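Local coordinates for protein argonaute (Marinitoga piezophila, PDB 5I4A) that uses short guide RNAs with a 5'-hydroxyl end to find complementary single-stranded DNA or RNA targets and cleaves them with the help of divalent metal ions, at residues N231-F234 / E235-K239; S314-E317 / L318-K322; K65-F68 / Q69-V72; E527-K530 / N531-S534. All coordinates share one frame; numbering follows the deposited sequence.

Interaction 1. Residues N231-F234 / E235-K239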
loop_
_atom_site.group_PDB
_atom_site.type_symbol
_atom_site.label_atom_id
_atom_site.label_comp_id
_atom_site.label_asym_id
_atom_site.label_seq_id
_atom_site.Cartn_x
_atom_site.Cartn_y
_atom_site.Cartn_z
ATOM N N ASN A 231 7.768 8.286 21.763
ATOM C CA ASN A 231 8.607 9.423 22.122
ATOM C C ASN A 231 10.082 9.035 22.107
ATOM O O ASN A 231 10.877 9.565 22.892
ATOM C CB ASN A 231 8.214 9.989 23.488
ATOM C CG ASN A 231 6.724 10.285 23.581
ATOM O OD1 ASN A 231 5.963 9.544 24.216
ATOM N ND2 ASN A 231 6.299 11.367 22.945
ATOM N N LYS A 232 10.469 8.097 21.234
ATOM C CA LYS A 232 11.875 7.762 21.027
ATOM C C LYS A 232 12.229 7.712 19.543
ATOM O O LYS A 232 13.361 7.344 19.203
ATOM C CB LYS A 232 12.236 6.433 21.702
ATOM C CG LYS A 232 13.687 6.306 22.152
ATOM C CD LYS A 232 13.868 5.023 22.934
ATOM C CE LYS A 232 15.178 5.029 23.687
ATOM N NZ LYS A 232 15.225 3.961 24.720
ATOM N N VAL A 233 11.292 8.057 18.654
ATOM C CA VAL A 233 11.613 8.258 17.243
ATOM C C VAL A 233 12.022 9.709 16.986
ATOM O O VAL A 233 12.869 9.973 16.125
ATOM C CB VAL A 233 10.417 7.858 16.360
ATOM C CG1 VAL A 233 10.644 8.250 14.899
ATOM C CG2 VAL A 233 10.151 6.361 16.471
ATOM N N PHE A 234 11.443 10.662 17.731
ATOM C CA PHE A 234 11.872 12.054 17.626
ATOM C C PHE A 234 13.347 12.197 17.965
ATOM O O PHE A 234 14.056 13.002 17.353
ATOM C CB PHE A 234 11.027 12.941 18.536
ATOM C CG PHE A 234 11.572 14.336 18.700
ATOM C CD1 PHE A 234 11.389 15.287 17.709
ATOM C CD2 PHE A 234 12.273 14.694 19.841
ATOM C CE1 PHE A 234 11.893 16.568 17.853
ATOM C CE2 PHE A 234 12.780 15.974 19.991
ATOM C CZ PHE A 234 12.589 16.910 18.994
ATOM N N GLU A 235 13.830 11.427 18.945
ATOM C CA GLU A 235 15.265 11.397 19.203
ATOM C C GLU A 235 16.024 10.842 18.005
ATOM O O GLU A 235 17.193 11.188 17.797
ATOM C CB GLU A 235 15.562 10.570 20.453
ATOM C CG GLU A 235 16.964 10.784 21.004
ATOM C CD GLU A 235 17.331 9.789 22.085
ATOM O OE1 GLU A 235 16.734 8.692 22.112
ATOM O OE2 GLU A 235 18.218 10.108 22.906
ATOM N N GLY A 236 15.376 9.990 17.206
ATOM C CA GLY A 236 16.003 9.515 15.983
ATOM C C GLY A 236 16.161 10.610 14.948
ATOM O O GLY A 236 17.202 10.712 14.294
ATOM N N PHE A 237 15.126 11.442 14.778
ATOM C CA PHE A 237 15.259 12.619 13.924
ATOM C C PHE A 237 16.370 13.532 14.426
ATOM O O PHE A 237 17.119 14.109 13.629
ATOM C CB PHE A 237 13.938 13.390 13.858
ATOM C CG PHE A 237 12.930 12.814 12.895
ATOM C CD1 PHE A 237 13.106 12.943 11.525
ATOM C CD2 PHE A 237 11.791 12.175 13.361
ATOM C CE1 PHE A 237 12.175 12.427 10.639
ATOM C CE2 PHE A 237 10.858 11.656 12.480
ATOM C CZ PHE A 237 11.052 11.781 11.118
ATOM N N LYS A 238 16.496 13.666 15.750
ATOM C CA LYS A 238 17.486 14.556 16.343
ATOM C C LYS A 238 18.875 13.929 16.429
ATOM O O LYS A 238 19.867 14.663 16.490
ATOM C CB LYS A 238 17.017 15.001 17.734
ATOM C CG LYS A 238 17.947 15.986 18.428
ATOM C CD LYS A 238 17.189 17.019 19.241
ATOM C CE LYS A 238 18.145 18.046 19.831
ATOM N NZ LYS A 238 17.722 19.439 19.517
ATOM N N LYS A 239 18.976 12.601 16.427
ATOM C CA LYS A 239 20.280 11.948 16.422
ATOM C C LYS A 239 20.906 11.870 15.035
ATOM O O LYS A 239 22.030 11.376 14.911
ATOM C CB LYS A 239 20.172 10.538 17.008
ATOM C CG LYS A 239 20.484 10.448 18.494
ATOM C CD LYS A 239 20.124 9.077 19.045
ATOM C CE LYS A 239 21.332 8.379 19.643
ATOM N NZ LYS A 239 21.032 6.954 19.954
#
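The first turn of the short helix 234-238, in linker L2, starts where Val233 meets Phe237 and Phe234 meets Lys238, just after helix 222-231. Two backbone bonds build it. Val233 O takes the N-H of Phe237 at 3.0 Å, with the donor in the carbonyl plane, and Phe234 O takes the N-H of Lys238 over the same distance, its donor tilted 23° from the plane. Val233 O also lies 2.7 Å from Gly236 N, but the angle at the hydrogen is only 120° and that bond is weak.

The Val233 and Phe237 side chains run side by side in the same direction. Val233 carries CG1 anti to its own N (chi1 172°), and this branch is the one that comes up to Phe237 CE2, at 4.2 Å. Both residues also pack on Pro150 of strand 143-156, so the apolar side of the turn is pressed against the long antiparallel sheet. Gly236 is buried, and its O accepts a hydrogen bond from Tyr133 OH.

The charged pair of the turn is Lys232 and Glu235. They also lie alongside each other, both extended, yet their charged ends do not meet: Lys232 NZ stays 5.6 Å from Glu235 OE1, which probably allows only a weak attraction, while the lysine makes a cation-pi contact with Phe119. The exposed Phe234 meets Tyr554 edge-to-face. What does touch between the lysine and the glutamate is Lys232 CG, 3.9 Å from Glu235 OE1.

Interaction 2. Residues S314-E317 / L318-K322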
loop_
_atom_site.group_PDB
_atom_site.type_symbol
_atom_site.label_atom_id
_atom_site.label_comp_id
_atom_site.label_asym_id
_atom_site.label_seq_id
_atom_site.Cartn_x
_atom_site.Cartn_y
_atom_site.Cartn_z
ATOM N N SER A 314 -29.345 -13.046 20.417
ATOM C CA SER A 314 -28.929 -11.830 19.726
ATOM C C SER A 314 -29.724 -11.627 18.442
ATOM O O SER A 314 -30.112 -10.497 18.119
ATOM C CB SER A 314 -27.433 -11.887 19.430
ATOM O OG SER A 314 -26.680 -11.959 20.627
ATOM N N LEU A 315 -29.970 -12.706 17.695
ATOM C CA LEU A 315 -30.808 -12.609 16.503
ATOM C C LEU A 315 -32.179 -12.034 16.837
ATOM O O LEU A 315 -32.705 -11.190 16.101
ATOM C CB LEU A 315 -30.956 -13.981 15.850
ATOM C CG LEU A 315 -29.750 -14.559 15.112
ATOM C CD1 LEU A 315 -30.083 -15.947 14.590
ATOM C CD2 LEU A 315 -29.323 -13.645 13.977
ATOM N N LYS A 316 -32.775 -12.483 17.944
ATOM C CA LYS A 316 -34.060 -11.934 18.366
ATOM C C LYS A 316 -33.931 -10.462 18.732
ATOM O O LYS A 316 -34.739 -9.633 18.300
ATOM C CB LYS A 316 -34.613 -12.728 19.549
ATOM C CG LYS A 316 -35.067 -14.131 19.210
ATOM C CD LYS A 316 -35.801 -14.744 20.389
ATOM C CE LYS A 316 -36.552 -15.999 19.988
ATOM N NZ LYS A 316 -37.608 -16.319 20.983
ATOM N N GLU A 317 -32.918 -10.120 19.537
ATOM C CA GLU A 317 -32.726 -8.729 19.939
ATOM C C GLU A 317 -32.515 -7.826 18.730
ATOM O O GLU A 317 -32.955 -6.673 18.724
ATOM C CB GLU A 317 -31.532 -8.613 20.890
ATOM C CG GLU A 317 -31.755 -9.244 22.252
ATOM C CD GLU A 317 -30.513 -9.199 23.123
ATOM O OE1 GLU A 317 -29.420 -8.940 22.581
ATOM O OE2 GLU A 317 -30.632 -9.420 24.348
ATOM N N LEU A 318 -31.844 -8.331 17.692
ATOM C CA LEU A 318 -31.531 -7.493 16.543
ATOM C C LEU A 318 -32.686 -7.422 15.552
ATOM O O LEU A 318 -32.980 -6.345 15.018
ATOM C CB LEU A 318 -30.270 -8.013 15.848
ATOM C CG LEU A 318 -28.939 -7.588 16.478
ATOM C CD1 LEU A 318 -27.787 -8.330 15.835
ATOM C CD2 LEU A 318 -28.757 -6.085 16.335
ATOM N N PHE A 319 -33.353 -8.547 15.290
ATOM C CA PHE A 319 -34.271 -8.629 14.164
ATOM C C PHE A 319 -35.716 -8.938 14.532
ATOM O O PHE A 319 -36.599 -8.726 13.692
ATOM C CB PHE A 319 -33.766 -9.679 13.165
ATOM C CG PHE A 319 -32.341 -9.466 12.746
ATOM C CD1 PHE A 319 -31.997 -8.395 11.941
ATOM C CD2 PHE A 319 -31.342 -10.322 13.176
ATOM C CE1 PHE A 319 -30.681 -8.190 11.554
ATOM C CE2 PHE A 319 -30.027 -10.123 12.796
ATOM C CZ PHE A 319 -29.696 -9.053 11.984
ATOM N N HIS A 320 -35.991 -9.418 15.745
ATOM C CA HIS A 320 -37.373 -9.578 16.182
ATOM C C HIS A 320 -37.925 -8.329 16.846
ATOM O O HIS A 320 -39.146 -8.140 16.865
ATOM C CB HIS A 320 -37.501 -10.768 17.137
ATOM C CG HIS A 320 -37.584 -12.092 16.444
ATOM N ND1 HIS A 320 -38.076 -13.225 17.056
ATOM C CD2 HIS A 320 -37.240 -12.462 15.188
ATOM C CE1 HIS A 320 -38.030 -14.236 16.207
ATOM N NE2 HIS A 320 -37.527 -13.799 15.066
ATOM N N ASN A 321 -37.057 -7.482 17.392
ATOM C CA ASN A 321 -37.435 -6.150 17.852
ATOM C C ASN A 321 -37.334 -5.207 16.660
ATOM O O ASN A 321 -36.231 -4.835 16.246
ATOM C CB ASN A 321 -36.533 -5.702 19.001
ATOM C CG ASN A 321 -36.735 -4.241 19.387
ATOM O OD1 ASN A 321 -37.739 -3.619 19.031
ATOM N ND2 ASN A 321 -35.780 -3.691 20.126
ATOM N N LYS A 322 -38.485 -4.818 16.104
ATOM C CA LYS A 322 -38.517 -3.925 14.942
ATOM C C LYS A 322 -38.016 -2.512 15.255
ATOM O O LYS A 322 -38.090 -1.640 14.375
ATOM C CB LYS A 322 -39.935 -3.851 14.367
ATOM C CG LYS A 322 -40.523 -5.189 13.926
ATOM C CD LYS A 322 -39.717 -5.846 12.814
ATOM C CE LYS A 322 -40.320 -7.189 12.415
ATOM N NZ LYS A 322 -41.693 -7.051 11.848
#
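Phe319 packs back on Leu315, one turn earlier in helix 312-320 of the Mid domain, and its side chain can be followed outward from the backbone. CB sits 3.5 Å from Leu315 O, the carbonyl that also accepts the N-H of Phe319. With CG anti to the carbonyl carbon (chi1 -53°), the ring leans back along the helix: CD2 passes 3.3 Å from Leu315 O, and CE2 reaches the Leu315 methyl CD2 at 3.8 Å, the two side chains crossing at a slant. Leu318 CB lies over one ring face, offset toward the rim. Farther out, the rings of Phe300 and Phe326 meet Phe319 edge-to-face, and Phe340 comes in with its plane about 80° away.

On the outer side, Lys316 CG lies 3.8 Å from His320 ND1. Beneath them the helix widens into a pi-type turn, where Lys316 O accepts both His320 N at 2.9 Å and Asn321 N at 3.3 Å, the latter nearly in line with the carbonyl bond. Glu317 turns its carboxylate back to a salt bridge with Lys313.

Cutting Phe319 back to an alanine is likely to leave Leu315 CD2 without its aromatic partner and open a gap among the three surrounding phenylalanines. The chemistry thus divides this helix end into an aromatic, apolar side packed into the domain and a polar, exposed side, with Lys316 O taking two N-H groups where the helix gives way to the loop.

Interaction 3. Residues K65-F68 / Q69-V72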
loop_
_atom_site.group_PDB
_atom_site.type_symbol
_atom_site.label_atom_id
_atom_site.label_comp_id
_atom_site.label_asym_id
_atom_site.label_seq_id
_atom_site.Cartn_x
_atom_site.Cartn_y
_atom_site.Cartn_z
ATOM N N LYS A 65 44.817 -1.195 -0.977
ATOM C CA LYS A 65 45.639 -0.052 -1.356
ATOM C C LYS A 65 46.343 -0.296 -2.685
ATOM O O LYS A 65 46.282 0.538 -3.593
ATOM C CB LYS A 65 46.655 0.250 -0.257
ATOM C CG LYS A 65 47.421 1.548 -0.463
ATOM C CD LYS A 65 48.865 1.394 -0.027
ATOM C CE LYS A 65 49.193 2.290 1.148
ATOM N NZ LYS A 65 50.148 1.623 2.081
ATOM N N ASN A 66 47.003 -1.449 -2.829
ATOM C CA ASN A 66 47.784 -1.673 -4.047
ATOM C C ASN A 66 46.924 -1.938 -5.283
ATOM O O ASN A 66 47.486 -2.322 -6.319
ATOM C CB ASN A 66 48.782 -2.821 -3.846
ATOM C CG ASN A 66 48.112 -4.185 -3.607
ATOM O OD1 ASN A 66 46.987 -4.440 -4.031
ATOM N ND2 ASN A 66 48.835 -5.073 -2.937
ATOM N N VAL A 67 45.603 -1.745 -5.224
ATOM C CA VAL A 67 44.762 -1.985 -6.390
ATOM C C VAL A 67 45.133 -1.064 -7.543
ATOM O O VAL A 67 44.762 -1.334 -8.690
ATOM C CB VAL A 67 43.268 -1.837 -6.025
ATOM C CG1 VAL A 67 42.873 -0.369 -5.926
ATOM C CG2 VAL A 67 42.391 -2.567 -7.036
ATOM N N PHE A 68 45.870 0.020 -7.273
ATOM C CA PHE A 68 46.323 0.886 -8.356
ATOM C C PHE A 68 47.218 0.147 -9.342
ATOM O O PHE A 68 47.384 0.610 -10.475
ATOM C CB PHE A 68 47.046 2.124 -7.801
ATOM C CG PHE A 68 48.148 1.815 -6.813
ATOM C CD1 PHE A 68 49.352 1.269 -7.232
ATOM C CD2 PHE A 68 47.992 2.110 -5.470
ATOM C CE1 PHE A 68 50.364 0.998 -6.326
ATOM C CE2 PHE A 68 49.001 1.840 -4.558
ATOM C CZ PHE A 68 50.185 1.285 -4.986
ATOM N N GLN A 69 47.789 -0.995 -8.941
ATOM C CA GLN A 69 48.606 -1.784 -9.856
ATOM C C GLN A 69 47.787 -2.380 -10.992
ATOM O O GLN A 69 48.362 -2.790 -12.004
ATOM C CB GLN A 69 49.324 -2.903 -9.101
ATOM C CG GLN A 69 48.446 -4.109 -8.812
ATOM C CD GLN A 69 49.145 -5.152 -7.968
ATOM O OE1 GLN A 69 49.957 -5.932 -8.468
ATOM N NE2 GLN A 69 48.833 -5.174 -6.677
ATOM N N TYR A 70 46.466 -2.443 -10.845
ATOM C CA TYR A 70 45.586 -2.918 -11.902
ATOM C C TYR A 70 44.845 -1.790 -12.602
ATOM O O TYR A 70 44.091 -2.056 -13.544
ATOM C CB TYR A 70 44.573 -3.921 -11.338
ATOM C CG TYR A 70 45.204 -5.114 -10.658
ATOM C CD1 TYR A 70 46.019 -5.990 -11.363
ATOM C CD2 TYR A 70 44.980 -5.368 -9.311
ATOM C CE1 TYR A 70 46.596 -7.080 -10.746
ATOM C CE2 TYR A 70 45.553 -6.455 -8.685
ATOM C CZ TYR A 70 46.360 -7.309 -9.407
ATOM O OH TYR A 70 46.932 -8.395 -8.787
ATOM N N LYS A 71 45.043 -0.544 -12.175
ATOM C CA LYS A 71 44.296 0.569 -12.746
ATOM C C LYS A 71 44.640 0.759 -14.218
ATOM O O LYS A 71 45.804 0.688 -14.619
ATOM C CB LYS A 71 44.570 1.861 -11.979
ATOM C CG LYS A 71 43.796 3.048 -12.537
ATOM C CD LYS A 71 43.811 4.246 -11.612
ATOM C CE LYS A 71 42.601 5.136 -11.869
ATOM N NZ LYS A 71 42.483 5.539 -13.302
ATOM N N VAL A 72 43.610 1.012 -15.018
ATOM C CA VAL A 72 43.731 1.187 -16.459
ATOM C C VAL A 72 43.565 2.666 -16.788
ATOM O O VAL A 72 42.859 3.404 -16.090
ATOM C CB VAL A 72 42.694 0.299 -17.188
ATOM C CG1 VAL A 72 42.341 0.835 -18.568
ATOM C CG2 VAL A 72 43.217 -1.129 -17.294
#
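Asn66 and Gln69 meet in a 3-10 turn, where a single carbonyl gathers two bonds. Asn66 O accepts the backbone N-H of Gln69 at 3.0 Å and Gln69 NE2 at 3.2 Å, the two donors arriving from opposite faces of the carbonyl plane. Gln69 folds back to do this: its CG sits between the backbone N and the carbonyl carbon (chi1 80°), 3.2 Å from Asn66 O, which brings the amide alongside that of Asn66, their planes 85° apart. Val67 O with Tyr70 N, and Phe68 O with Lys71 N at 3.1 Å, complete the run of i to i+3 bonds.

This grip is the tight part, although both of its residues are exposed. The more buried side is looser: Val67 brings CG2 only to 4.4 Å from Tyr70 CD2. Loose too, on the solvent side, is the exposed Phe68 ring, which lies back over its own turn, with Asn66 CA 3.7 Å above one ring face and offset toward the rim.

In the N-terminal domain this turn lies between strand 51-56 and the short strand 71-72, just before edge strand 74-79 of the small antiparallel sheet. Val67 rests on Ile62, and Tyr70 meets Phe32 of helix 29-40 edge-to-face. Beyond the turn, Lys71 forms a salt bridge with Glu75 of strand 74-79, and backbone bonds from Tyr70 to Tyr23 and from Val72 to Tyr21 bring the chain up beside strand 16-22.

Interaction 4. Residues E527-K530 / N531-S534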
loop_
_atom_site.group_PDB
_atom_site.type_symbol
_atom_site.label_atom_id
_atom_site.label_comp_id
_atom_site.label_asym_id
_atom_site.label_seq_id
_atom_site.Cartn_x
_atom_site.Cartn_y
_atom_site.Cartn_z
ATOM N N GLU A 527 5.251 7.647 -24.217
ATOM C CA GLU A 527 4.718 8.321 -25.398
ATOM C C GLU A 527 3.597 7.510 -26.033
ATOM O O GLU A 527 2.576 8.069 -26.453
ATOM C CB GLU A 527 5.836 8.580 -26.409
ATOM C CG GLU A 527 6.897 9.553 -25.917
ATOM C CD GLU A 527 6.327 10.922 -25.594
ATOM O OE1 GLU A 527 5.513 11.436 -26.391
ATOM O OE2 GLU A 527 6.689 11.482 -24.538
ATOM N N ILE A 528 3.771 6.187 -26.110
ATOM C CA ILE A 528 2.705 5.314 -26.594
ATOM C C ILE A 528 1.441 5.516 -25.768
ATOM O O ILE A 528 0.345 5.699 -26.311
ATOM C CB ILE A 528 3.161 3.844 -26.566
ATOM C CG1 ILE A 528 4.314 3.613 -27.545
ATOM C CG2 ILE A 528 1.992 2.918 -26.871
ATOM C CD1 ILE A 528 3.891 3.585 -28.999
ATOM N N ILE A 529 1.580 5.485 -24.439
ATOM C CA ILE A 529 0.440 5.754 -23.564
ATOM C C ILE A 529 -0.136 7.127 -23.868
ATOM O O ILE A 529 -1.337 7.273 -24.123
ATOM C CB ILE A 529 0.848 5.638 -22.083
ATOM C CG1 ILE A 529 1.734 4.425 -21.863
ATOM C CG2 ILE A 529 -0.374 5.520 -21.199
ATOM C CD1 ILE A 529 1.962 4.060 -20.414
ATOM N N LYS A 530 0.730 8.147 -23.880
ATOM C CA LYS A 530 0.305 9.531 -24.068
ATOM C C LYS A 530 -0.646 9.681 -25.250
ATOM O O LYS A 530 -1.648 10.400 -25.166
ATOM C CB LYS A 530 1.539 10.414 -24.266
ATOM C CG LYS A 530 1.398 11.834 -23.763
ATOM C CD LYS A 530 2.315 12.774 -24.524
ATOM C CE LYS A 530 1.566 14.014 -24.982
ATOM N NZ LYS A 530 0.282 13.657 -25.658
ATOM N N ASN A 531 -0.359 8.990 -26.356
ATOM C CA ASN A 531 -1.139 9.182 -27.574
ATOM C C ASN A 531 -2.507 8.515 -27.480
ATOM O O ASN A 531 -3.533 9.147 -27.760
ATOM C CB ASN A 531 -0.363 8.658 -28.782
ATOM C CG ASN A 531 -1.206 8.622 -30.041
ATOM O OD1 ASN A 531 -1.463 9.654 -30.663
ATOM N ND2 ASN A 531 -1.644 7.429 -30.425
ATOM N N PHE A 532 -2.552 7.232 -27.097
ATOM C CA PHE A 532 -3.837 6.539 -27.128
ATOM C C PHE A 532 -4.749 6.956 -25.982
ATOM O O PHE A 532 -5.952 6.674 -26.038
ATOM C CB PHE A 532 -3.652 5.007 -27.155
ATOM C CG PHE A 532 -3.219 4.380 -25.840
ATOM C CD1 PHE A 532 -4.070 4.325 -24.740
ATOM C CD2 PHE A 532 -1.981 3.765 -25.740
ATOM C CE1 PHE A 532 -3.670 3.734 -23.556
ATOM C CE2 PHE A 532 -1.579 3.162 -24.562
ATOM C CZ PHE A 532 -2.424 3.148 -23.468
ATOM N N ILE A 533 -4.211 7.601 -24.942
ATOM C CA ILE A 533 -5.064 8.136 -23.883
ATOM C C ILE A 533 -6.094 9.085 -24.474
ATOM O O ILE A 533 -7.217 9.199 -23.967
ATOM C CB ILE A 533 -4.214 8.828 -22.799
ATOM C CG1 ILE A 533 -3.405 7.805 -22.009
ATOM C CG2 ILE A 533 -5.087 9.597 -21.826
ATOM C CD1 ILE A 533 -2.288 8.436 -21.236
ATOM N N SER A 534 -5.740 9.753 -25.569
ATOM C CA SER A 534 -6.648 10.638 -26.286
ATOM C C SER A 534 -7.842 9.881 -26.862
ATOM O O SER A 534 -7.879 8.650 -26.854
ATOM C CB SER A 534 -5.896 11.356 -27.405
ATOM O OG SER A 534 -4.575 11.673 -27.002
#
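Ile529 and Ile533 make the closest pair of side chains here: Ile529 CG2 lies 3.5 Å from Ile533 CD1, tighter than the usual van der Waals distance. Ile533 CG1 also crowds Ile529 O, the carbonyl that takes the Ile533 N-H at 3.0 Å. The same Ile529 methyl serves a second neighbour, Phe532 CZ, at 3.9 Å.

The phenylalanine ring is turned back over the helix. With CG wedged between the backbone N and the carbonyl carbon (chi1 74°), it lies back over the preceding turn, so that Ile529 O stands 3.8 Å above the centre of one face and Phe532 CD2 comes to 3.1 Å from Ile528 O. The backbone bond from Phe532 N to Ile528 O is weak, at 3.4 Å.

These residues lie on helix 526-532 and just after it, in the PIWI domain, which has an RNase H fold. The helix follows strand 513-519 and leads toward strand 539-546. At the end of the segment Ser534 turns back on Asn531 O, giving it both OG, at 2.8 Å, and the backbone N-H from the same face of its plane.

Outside this shell, helix 485-507 covers Phe532 with Leu492, Glu493 and Tyr496, and sets Leu489 against Ile529. Without the ring, as with a serine in place of Phe532, Ile529 CG2 would probably lose one of its two neighbours, and Leu492 and Tyr496 the group they pack on. Ile533 rests on Tyr540 and Leu542 of strand 539-546, and Lys530 NZ is hydrogen-bonded to Tyr540 OH. Ile529 comes within about 6 Å, side chain to side chain, of Glu485, a residue inferred to be catalytic.

From the N terminus the chain meets interaction 3 first, a turn in the N-terminal domain leading into strand 71-72. Interaction 1 follows in linker L2, where a short helix begins against strand 143-156. Interaction 2 lies at the end of helix 312-320 of the Mid domain, and interaction 4 lies on helix 526-532 of the PIWI domain. Each closes a single local turn, and the four come in series, none nesting in or crossing another. None touches another: interactions 2 and 3, on opposite sides of the chain's centre, have centres about 84 Å apart. Interactions 3 and 1 belong to the PAZ lobe, interactions 2 and 4 to the PIWI lobe.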